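Local coordinates for ribonuclease VapC5 (Mycobacterium tuberculosis, PDB 3DBO), which acts as the probable toxin of a type II toxin-antitoxin pair, a magnesium-dependent PIN-domain ribonuclease with limited RNase activity, seen in complex with its antitoxin VapB5, at residues V24-V29 with V129-D134; V48-V53 with A82-L87; R95-L100 with N114-A119. All coordinates share one frame; numbering follows the deposited sequence. Where two conformers were deposited one is given.

Contact 1: V24-V29 with V129-D134; sequences VLDTSV and VITQDD. With NA (sodium ion), chain C.
Residues 24-29 and 129-134 lie near the middle of the PIN fold, where strand 22-25 runs parallel to strand 129-131 in a five-stranded sheet. The backbone bonds come first. Ile130 N gives a nearly straight bond to Val24 O at 2.8 Å. Asp26 N returns one to Ile130 O, almost along the C=O axis. The first segment then leaves the sheet.

Side-chain polar bonds take over at the strand ends. The carboxylate of Asp26, a residue predicted to bind Mg(2+), is gripped on both oxygens. Thr131 OG1 donates to Asp26 OD2 at 2.7 Å, from 54° above the carboxylate plane. Ser28 OG donates to Asp26 OD1 at 2.8 Å, on its syn lone pair. OD1 also accepts from Val29 N, three residues on, in an Asx motif. These bonds would limit rotation of the carboxylate and would probably favour the ionised form. Ser28 OG, in the crowded position between the backbone N and the carbonyl carbon (chi1 73°), also accepts from Gln132 N at 2.9 Å. Thr131 OG1 closes an ST turn with Asp133 N. The carboxylate of Asp133 packs against Ser28 CB, and its OD2 makes a salt bridge to a basic side chain on the chain of another protein.

Apolar contact is slight. The Leu25 and Ile130 side chains cross obliquely, CD2 of Leu25 3.8 Å from CB of Ile130.

Leu25 O binds a sodium ion together with Thr51 and Thr54. The extended Gln132 chain lets Gln132 NE2 donate to Ser28 O at 2.7 Å, and that oxygen lies in the plane of the Gln132 amide.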
loop_
_atom_site.group_PDB
_atom_site.type_symbol
_atom_site.label_atom_id
_atom_site.label_comp_id
_atom_site.label_asym_id
_atom_site.label_seq_id
_atom_site.Cartn_x
_atom_site.Cartn_y
_atom_site.Cartn_z
ATOM N N VAL B 24 -4.761 4.343 5.005
ATOM C CA VAL B 24 -4.157 4.240 3.682
ATOM C C VAL B 24 -3.694 2.818 3.403
ATOM O O VAL B 24 -2.810 2.321 4.085
ATOM C CB VAL B 24 -2.937 5.206 3.576
ATOM C CG1 VAL B 24 -2.267 5.042 2.214
ATOM C CG2 VAL B 24 -3.372 6.633 3.831
ATOM N N LEU B 25 -4.307 2.158 2.413
ATOM C CA LEU B 25 -3.957 0.792 2.033
ATOM C C LEU B 25 -2.644 0.774 1.270
ATOM O O LEU B 25 -2.429 1.629 0.409
ATOM C CB LEU B 25 -5.061 0.200 1.142
ATOM C CG LEU B 25 -6.478 0.363 1.697
ATOM C CD1 LEU B 25 -7.510 0.074 0.603
ATOM C CD2 LEU B 25 -6.653 -0.555 2.932
ATOM N N ASP B 26 -1.775 -0.178 1.604
ATOM C CA ASP B 26 -0.556 -0.410 0.840
ATOM C C ASP B 26 -0.871 -1.422 -0.259
ATOM O O ASP B 26 -2.034 -1.818 -0.410
ATOM C CB ASP B 26 0.575 -0.874 1.756
ATOM C CG ASP B 26 0.495 -2.365 2.093
ATOM O OD1 ASP B 26 -0.614 -2.936 2.040
ATOM O OD2 ASP B 26 1.555 -2.963 2.372
ATOM N N THR B 27 0.136 -1.886 -0.994
ATOM C CA THR B 27 -0.124 -2.826 -2.089
ATOM C C THR B 27 -0.508 -4.232 -1.611
ATOM O O THR B 27 -1.343 -4.889 -2.231
ATOM C CB THR B 27 1.072 -2.875 -3.061
ATOM O OG1 THR B 27 1.396 -1.524 -3.441
ATOM C CG2 THR B 27 0.725 -3.663 -4.292
ATOM N N SER B 28 0.095 -4.677 -0.502
ATOM C CA SER B 28 -0.103 -6.032 0.010
ATOM C C SER B 28 -1.559 -6.391 0.351
ATOM O O SER B 28 -1.968 -7.549 0.200
ATOM C CB SER B 28 0.827 -6.289 1.219
ATOM O OG SER B 28 0.364 -5.593 2.356
ATOM N N VAL B 29 -2.358 -5.412 0.765
ATOM C CA VAL B 29 -3.784 -5.659 1.058
ATOM C C VAL B 29 -4.547 -6.116 -0.208
ATOM O O VAL B 29 -5.531 -6.865 -0.113
ATOM C CB VAL B 29 -4.516 -4.457 1.734
ATOM C CG1 VAL B 29 -3.871 -4.103 3.069
ATOM C CG2 VAL B 29 -4.572 -3.241 0.816
ATOM N N VAL B 129 -1.021 3.463 8.011
ATOM C CA VAL B 129 -0.835 2.540 6.904
ATOM C C VAL B 129 -1.488 1.191 7.255
ATOM O O VAL B 129 -1.215 0.623 8.321
ATOM C CB VAL B 129 0.670 2.282 6.618
ATOM C CG1 VAL B 129 0.808 1.223 5.518
ATOM C CG2 VAL B 129 1.399 3.581 6.211
ATOM N N ILE B 130 -2.341 0.696 6.356
ATOM C CA ILE B 130 -2.990 -0.606 6.509
ATOM C C ILE B 130 -2.215 -1.572 5.640
ATOM O O ILE B 130 -2.130 -1.377 4.413
ATOM C CB ILE B 130 -4.494 -0.529 6.110
ATOM C CG1 ILE B 130 -5.141 0.749 6.659
ATOM C CG2 ILE B 130 -5.264 -1.761 6.581
ATOM C CD1 ILE B 130 -5.002 0.940 8.163
ATOM N N THR B 131 -1.640 -2.607 6.256
ATOM C CA THR B 131 -0.781 -3.537 5.535
ATOM C C THR B 131 -1.052 -4.993 5.901
ATOM O O THR B 131 -1.386 -5.309 7.047
ATOM C CB THR B 131 0.757 -3.180 5.663
ATOM O OG1 THR B 131 1.542 -4.020 4.809
ATOM C CG2 THR B 131 1.278 -3.314 7.091
ATOM N N GLN B 132 -0.889 -5.867 4.922
ATOM C CA GLN B 132 -1.013 -7.287 5.161
ATOM C C GLN B 132 0.363 -7.899 5.405
ATOM O O GLN B 132 0.454 -8.988 5.960
ATOM C CB GLN B 132 -1.743 -7.982 3.990
ATOM C CG GLN B 132 -2.021 -9.431 4.250
ATOM C CD GLN B 132 -2.664 -10.171 3.095
ATOM O OE1 GLN B 132 -3.179 -11.264 3.296
ATOM N NE2 GLN B 132 -2.646 -9.593 1.885
ATOM N N ASP B 133 1.423 -7.200 4.995
ATOM C CA ASP B 133 2.780 -7.757 5.012
ATOM C C ASP B 133 3.629 -7.135 6.133
ATOM O O ASP B 133 3.113 -6.335 6.900
ATOM C CB ASP B 133 3.459 -7.612 3.642
ATOM C CG ASP B 133 2.875 -8.555 2.584
ATOM O OD1 ASP B 133 1.853 -9.229 2.853
ATOM O OD2 ASP B 133 3.440 -8.618 1.463
ATOM N N ASP B 134 4.913 -7.486 6.216
ATOM C CA ASP B 134 5.730 -7.146 7.397
ATOM C C ASP B 134 6.784 -6.047 7.240
ATOM O O ASP B 134 7.684 -5.931 8.075
ATOM C CB ASP B 134 6.373 -8.416 8.003
ATOM C CG ASP B 134 7.453 -9.046 7.112
ATOM O OD1 ASP B 134 7.712 -8.564 5.974
ATOM O OD2 ASP B 134 8.053 -10.054 7.566
HETATM NA NA NA C . -0.316 2.698 -1.200
#

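Contact 2: V48-V53 with A82-L87; sequences VATTVV and ADMETL. With NA (sodium ion), chain C.
Neither segment has an aromatic ring, so the flat groups are peptides. Met84 SD lies over one face of the Ala49-Thr50 peptide, 3.7 Å from Thr50 N. At the edge of that peptide the N-H of Thr50 points to Glu85 O, nearly along its C=O axis. Thr50 O is met in its carbonyl plane, on a lone pair, by Leu87 N at 2.8 Å. Leu87 O is met differently: Val52 N comes to it at 3.0 Å from above the carbonyl plane.

These bonds tie strand 47-51 and the start of helix 52-64 to the short parallel strand 86-87 and the residue before it. The link between the strands runs through helices 52-64 and 68-79, so this is a beta-alpha-beta connection at one edge of the PIN-domain sheet.

The methyl groups of Thr50 and Thr86 lie side by side, CG2 to CG2 at 3.9 Å. Met84 crosses Thr50 at about a right angle; its chain is extended and then bends at chi3 (-58°), which brings the sulfur beside Thr50 CG2. Thr50 OG1 bonds to Leu25 O on the next strand. Ala49 CB sits 3.8 Å from Glu85 CB. Val48 pairs antiparallel with a strand in the chain of another protein, which continues the sheet; Ala49 and Met84 pack on aromatic side chains of that chain.

Thr51 is the N-cap of helix 52-64. Thr51 OG1, between the backbone N and the carbonyl carbon (chi1 74°), takes a weak capping bond from Val53 N and binds the sodium ion at 2.7 Å.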
loop_
_atom_site.group_PDB
_atom_site.type_symbol
_atom_site.label_atom_id
_atom_site.label_comp_id
_atom_site.label_asym_id
_atom_site.label_seq_id
_atom_site.Cartn_x
_atom_site.Cartn_y
_atom_site.Cartn_z
ATOM N N VAL B 48 -11.292 4.241 3.573
ATOM C CA VAL B 48 -9.937 3.910 3.075
ATOM C C VAL B 48 -9.566 4.634 1.774
ATOM O O VAL B 48 -10.433 4.933 0.946
ATOM C CB VAL B 48 -9.710 2.379 2.901
ATOM C CG1 VAL B 48 -9.747 1.661 4.250
ATOM C CG2 VAL B 48 -10.726 1.757 1.917
ATOM N N ALA B 49 -8.276 4.937 1.629
ATOM C CA ALA B 49 -7.697 5.428 0.367
ATOM C C ALA B 49 -6.459 4.576 0.068
ATOM O O ALA B 49 -6.045 3.752 0.891
ATOM C CB ALA B 49 -7.311 6.910 0.483
ATOM N N THR B 50 -5.859 4.744 -1.111
ATOM C CA THR B 50 -4.544 4.164 -1.310
ATOM C C THR B 50 -3.626 5.279 -1.844
ATOM O O THR B 50 -3.980 6.476 -1.754
ATOM C CB THR B 50 -4.601 2.897 -2.199
ATOM O OG1 THR B 50 -3.333 2.236 -2.189
ATOM C CG2 THR B 50 -5.050 3.223 -3.660
ATOM N N THR B 51 -2.457 4.905 -2.363
ATOM C CA THR B 51 -1.566 5.928 -2.887
ATOM C C THR B 51 -1.208 5.618 -4.332
ATOM O O THR B 51 -1.488 4.531 -4.856
ATOM C CB THR B 51 -0.233 6.043 -2.070
ATOM O OG1 THR B 51 0.603 4.924 -2.392
ATOM C CG2 THR B 51 -0.478 6.091 -0.522
ATOM N N VAL B 52 -0.537 6.578 -4.960
ATOM C CA VAL B 52 -0.064 6.418 -6.333
ATOM C C VAL B 52 0.966 5.310 -6.460
ATOM O O VAL B 52 1.127 4.744 -7.548
ATOM C CB VAL B 52 0.534 7.763 -6.868
ATOM C CG1 VAL B 52 -0.609 8.755 -7.133
ATOM C CG2 VAL B 52 1.572 8.353 -5.893
ATOM N N VAL B 53 1.667 5.006 -5.364
ATOM C CA VAL B 53 2.677 3.936 -5.396
ATOM C C VAL B 53 1.970 2.602 -5.668
ATOM O O VAL B 53 2.461 1.782 -6.448
ATOM C CB VAL B 53 3.488 3.877 -4.077
ATOM C CG1 VAL B 53 4.433 2.709 -4.070
ATOM C CG2 VAL B 53 4.249 5.246 -3.878
ATOM N N ALA B 82 -10.259 2.009 -9.056
ATOM C CA ALA B 82 -10.652 3.049 -10.012
ATOM C C ALA B 82 -11.454 4.193 -9.388
ATOM O O ALA B 82 -11.294 5.346 -9.798
ATOM C CB ALA B 82 -11.382 2.443 -11.226
ATOM N N ASP B 83 -12.284 3.881 -8.394
ATOM C CA ASP B 83 -13.146 4.862 -7.742
ATOM C C ASP B 83 -12.511 5.410 -6.467
ATOM O O ASP B 83 -13.027 6.377 -5.881
ATOM C CB ASP B 83 -14.497 4.239 -7.361
ATOM C CG ASP B 83 -15.234 3.631 -8.542
ATOM O OD1 ASP B 83 -14.817 3.846 -9.704
ATOM O OD2 ASP B 83 -16.239 2.925 -8.291
ATOM N N MET B 84 -11.422 4.771 -6.023
ATOM C CA MET B 84 -10.819 5.031 -4.715
ATOM C C MET B 84 -9.841 6.198 -4.803
ATOM O O MET B 84 -9.087 6.303 -5.771
ATOM C CB MET B 84 -10.122 3.750 -4.225
ATOM C CG MET B 84 -9.432 3.838 -2.853
ATOM S SD MET B 84 -8.463 2.388 -2.365
ATOM C CE MET B 84 -9.710 1.091 -2.428
ATOM N N GLU B 85 -9.850 7.078 -3.792
ATOM C CA GLU B 85 -8.849 8.132 -3.661
ATOM C C GLU B 85 -7.450 7.508 -3.765
ATOM O O GLU B 85 -7.124 6.552 -3.037
ATOM C CB GLU B 85 -9.011 8.850 -2.305
ATOM C CG GLU B 85 -8.022 9.971 -2.029
ATOM C CD GLU B 85 -8.175 11.150 -2.973
ATOM O OE1 GLU B 85 -9.327 11.599 -3.180
ATOM O OE2 GLU B 85 -7.142 11.624 -3.500
ATOM N N THR B 86 -6.652 8.023 -4.699
ATOM C CA THR B 86 -5.242 7.664 -4.812
ATOM C C THR B 86 -4.403 8.895 -4.430
ATOM O O THR B 86 -4.287 9.866 -5.203
ATOM C CB THR B 86 -4.874 7.158 -6.226
ATOM O OG1 THR B 86 -5.278 8.142 -7.187
ATOM C CG2 THR B 86 -5.589 5.818 -6.540
ATOM N N LEU B 87 -3.791 8.838 -3.255
ATOM C CA LEU B 87 -3.136 9.999 -2.667
ATOM C C LEU B 87 -1.790 10.186 -3.360
ATOM O O LEU B 87 -1.074 9.216 -3.561
ATOM C CB LEU B 87 -2.910 9.780 -1.163
ATOM C CG LEU B 87 -4.186 9.607 -0.313
ATOM C CD1 LEU B 87 -3.787 9.195 1.090
ATOM C CD2 LEU B 87 -4.990 10.910 -0.314
HETATM NA NA NA C . -0.316 2.698 -1.200
#

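Contact 3: R95-L100 with N114-A119; sequences RMWARL and NDLWIA
The segments 95-100 and 114-119 cross at 120°, their axes 9.1 Å apart at closest approach. Near the start of the first, Met96 packs on Ala123 and Ser124, farther along helix 113-124.

Trp97 carries the contact. Its CG is anti to the backbone N (chi1 -172°), which extends the indole toward the other helix. There the ring is held on both faces. On one face it meets Trp117 in a face-to-face stack. The five-membered ring of Trp97 overlies the six-membered ring of Trp117, with centroids 3.6 Å apart and planes at 19°. Trp97 CD1 is 3.3 Å from Trp117 CD2 and lies over the middle of that indole. Trp97 CB also makes an off-centre CH-pi contact with the six-membered ring. On the opposite face comes Leu116, across Trp97 at about a right angle. Leu116 CD2 is 3.9 Å from the centroid of the five-membered ring of Trp97, a CH-pi contact over the face. Neighbours in sequence on helix 113-124 thus clamp one tryptophan.

One turn on, Leu100 continues the apolar seam. Leu100 CB touches the other branch of Leu116, CD1, at 3.7 Å. Leu100 CD1 reaches Ala119 CB at 4.4 Å.

The same helix 113-124 carries Asp115, predicted to bind Mg(2+), whose OD1 makes a salt bridge to Arg112. Helix 113-124 packs on helix 52-64 through Trp117 and Ile118 on Val53, on helix 91-107 through Leu116, and on strand 129-131, where Val129 meets Ala119.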
loop_
_atom_site.group_PDB
_atom_site.type_symbol
_atom_site.label_atom_id
_atom_site.label_comp_id
_atom_site.label_asym_id
_atom_site.label_seq_id
_atom_site.Cartn_x
_atom_site.Cartn_y
_atom_site.Cartn_z
ATOM N N ARG B 95 8.753 15.777 2.319
ATOM C CA ARG B 95 9.445 16.173 3.550
ATOM C C ARG B 95 9.434 15.058 4.585
ATOM O O ARG B 95 10.442 14.808 5.258
ATOM C CB ARG B 95 8.828 17.455 4.093
ATOM C CG ARG B 95 9.062 18.642 3.130
ATOM C CD ARG B 95 8.470 19.944 3.714
ATOM N NE ARG B 95 8.554 21.020 2.729
ATOM C CZ ARG B 95 7.514 21.523 2.063
ATOM N NH1 ARG B 95 6.273 21.079 2.285
ATOM N NH2 ARG B 95 7.720 22.498 1.182
ATOM N N MET B 96 8.295 14.381 4.693
ATOM C CA MET B 96 8.162 13.241 5.593
ATOM C C MET B 96 9.112 12.106 5.205
ATOM O O MET B 96 9.737 11.501 6.086
ATOM C CB MET B 96 6.699 12.743 5.621
ATOM C CG MET B 96 6.450 11.603 6.665
ATOM S SD MET B 96 6.844 12.071 8.376
ATOM C CE MET B 96 5.416 13.088 8.743
ATOM N N TRP B 97 9.205 11.803 3.898
ATOM C CA TRP B 97 10.076 10.733 3.422
ATOM C C TRP B 97 11.507 10.974 3.910
ATOM O O TRP B 97 12.147 10.045 4.382
ATOM C CB TRP B 97 10.067 10.658 1.894
ATOM C CG TRP B 97 10.777 9.474 1.270
ATOM C CD1 TRP B 97 10.218 8.289 0.899
ATOM C CD2 TRP B 97 12.161 9.397 0.925
ATOM N NE1 TRP B 97 11.174 7.474 0.329
ATOM C CE2 TRP B 97 12.378 8.132 0.345
ATOM C CE3 TRP B 97 13.245 10.286 1.052
ATOM C CZ2 TRP B 97 13.638 7.725 -0.125
ATOM C CZ3 TRP B 97 14.505 9.868 0.590
ATOM C CH2 TRP B 97 14.682 8.612 0.009
ATOM N N ALA B 98 11.980 12.213 3.816
ATOM C CA ALA B 98 13.339 12.535 4.257
ATOM C C ALA B 98 13.537 12.255 5.762
ATOM O O ALA B 98 14.553 11.680 6.146
ATOM C CB ALA B 98 13.680 14.020 3.924
ATOM N N ARG B 99 12.598 12.698 6.593
ATOM C CA ARG B 99 12.657 12.472 8.044
ATOM C C ARG B 99 12.689 10.971 8.352
ATOM O O ARG B 99 13.542 10.504 9.116
ATOM C CB ARG B 99 11.446 13.116 8.749
ATOM C CG ARG B 99 11.503 13.021 10.275
ATOM C CD ARG B 99 10.500 13.944 10.986
ATOM N NE ARG B 99 10.787 13.961 12.424
ATOM C CZ ARG B 99 10.480 14.950 13.263
ATOM N NH1 ARG B 99 9.869 16.046 12.826
ATOM N NH2 ARG B 99 10.806 14.846 14.555
ATOM N N LEU B 100 11.760 10.235 7.752
ATOM C CA LEU B 100 11.680 8.778 7.977
ATOM C C LEU B 100 12.923 8.052 7.460
ATOM O O LEU B 100 13.441 7.138 8.112
ATOM C CB LEU B 100 10.383 8.194 7.386
ATOM C CG LEU B 100 9.062 8.755 7.935
ATOM C CD1 LEU B 100 7.876 8.132 7.201
ATOM C CD2 LEU B 100 8.951 8.560 9.456
ATOM N N ASN B 114 9.785 1.918 -2.024
ATOM C CA ASN B 114 8.419 2.223 -2.409
ATOM C C ASN B 114 7.484 2.141 -1.200
ATOM O O ASN B 114 6.565 2.932 -1.095
ATOM C CB ASN B 114 7.938 1.330 -3.541
ATOM C CG ASN B 114 8.216 1.927 -4.916
ATOM O OD1 ASN B 114 8.855 2.980 -5.042
ATOM N ND2 ASN B 114 7.718 1.253 -5.959
ATOM N N ASP B 115 7.758 1.218 -0.275
ATOM C CA ASP B 115 7.021 1.211 1.004
ATOM C C ASP B 115 7.285 2.456 1.839
ATOM O O ASP B 115 6.371 2.975 2.480
ATOM C CB ASP B 115 7.293 -0.062 1.829
ATOM C CG ASP B 115 6.458 -1.254 1.342
ATOM O OD1 ASP B 115 5.515 -1.051 0.530
ATOM O OD2 ASP B 115 6.738 -2.390 1.767
ATOM N N LEU B 116 8.508 2.981 1.781
ATOM C CA LEU B 116 8.800 4.233 2.513
ATOM C C LEU B 116 8.012 5.417 1.955
ATOM O O LEU B 116 7.509 6.249 2.724
ATOM C CB LEU B 116 10.304 4.537 2.535
ATOM C CG LEU B 116 10.734 5.655 3.507
ATOM C CD1 LEU B 116 10.341 5.349 4.993
ATOM C CD2 LEU B 116 12.260 5.847 3.350
ATOM N N TRP B 117 7.887 5.493 0.626
ATOM C CA TRP B 117 7.002 6.481 -0.013
ATOM C C TRP B 117 5.544 6.348 0.454
ATOM O O TRP B 117 4.894 7.330 0.759
ATOM C CB TRP B 117 7.105 6.415 -1.557
ATOM C CG TRP B 117 8.397 7.016 -2.103
ATOM C CD1 TRP B 117 9.409 6.375 -2.760
ATOM C CD2 TRP B 117 8.760 8.396 -2.048
ATOM N NE1 TRP B 117 10.405 7.295 -3.125
ATOM C CE2 TRP B 117 10.024 8.534 -2.680
ATOM C CE3 TRP B 117 8.144 9.532 -1.501
ATOM C CZ2 TRP B 117 10.685 9.778 -2.786
ATOM C CZ3 TRP B 117 8.812 10.781 -1.604
ATOM C CH2 TRP B 117 10.056 10.880 -2.259
ATOM N N ILE B 118 5.040 5.124 0.522
ATOM C CA ILE B 118 3.695 4.896 1.051
ATOM C C ILE B 118 3.555 5.416 2.485
ATOM O O ILE B 118 2.627 6.182 2.776
ATOM C CB ILE B 118 3.293 3.418 0.946
ATOM C CG1 ILE B 118 3.135 3.039 -0.539
ATOM C CG2 ILE B 118 1.942 3.174 1.664
ATOM C CD1 ILE B 118 3.065 1.499 -0.757
ATOM N N ALA B 119 4.489 5.019 3.353
ATOM C CA ALA B 119 4.496 5.442 4.751
ATOM C C ALA B 119 4.622 6.962 4.855
ATOM O O ALA B 119 3.952 7.582 5.685
ATOM C CB ALA B 119 5.628 4.768 5.497
#

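In the fold
Contact 1 lies nearest the centre of the chain, while contacts 2 and 3 have their centres about 10 and 11 Å from the chain centre. All three are largely buried. Contacts 1 and 2 belong to one sheet, since strands 22-25 and 47-51 are neighbours in it, and they share a sodium ion. Both are built on backbone bonds, but contact 1 adds a polar network round Asp26, whereas contact 2 adds mainly methyl and sulfur contacts. Contact 3 joins two helices and is wholly apolar and aromatic. Its helix 113-124 touches both others: Ile118 meets Asp26 and Val53. Asp115 and Asp26, both predicted to bind magnesium, have side chains about 5 Å apart.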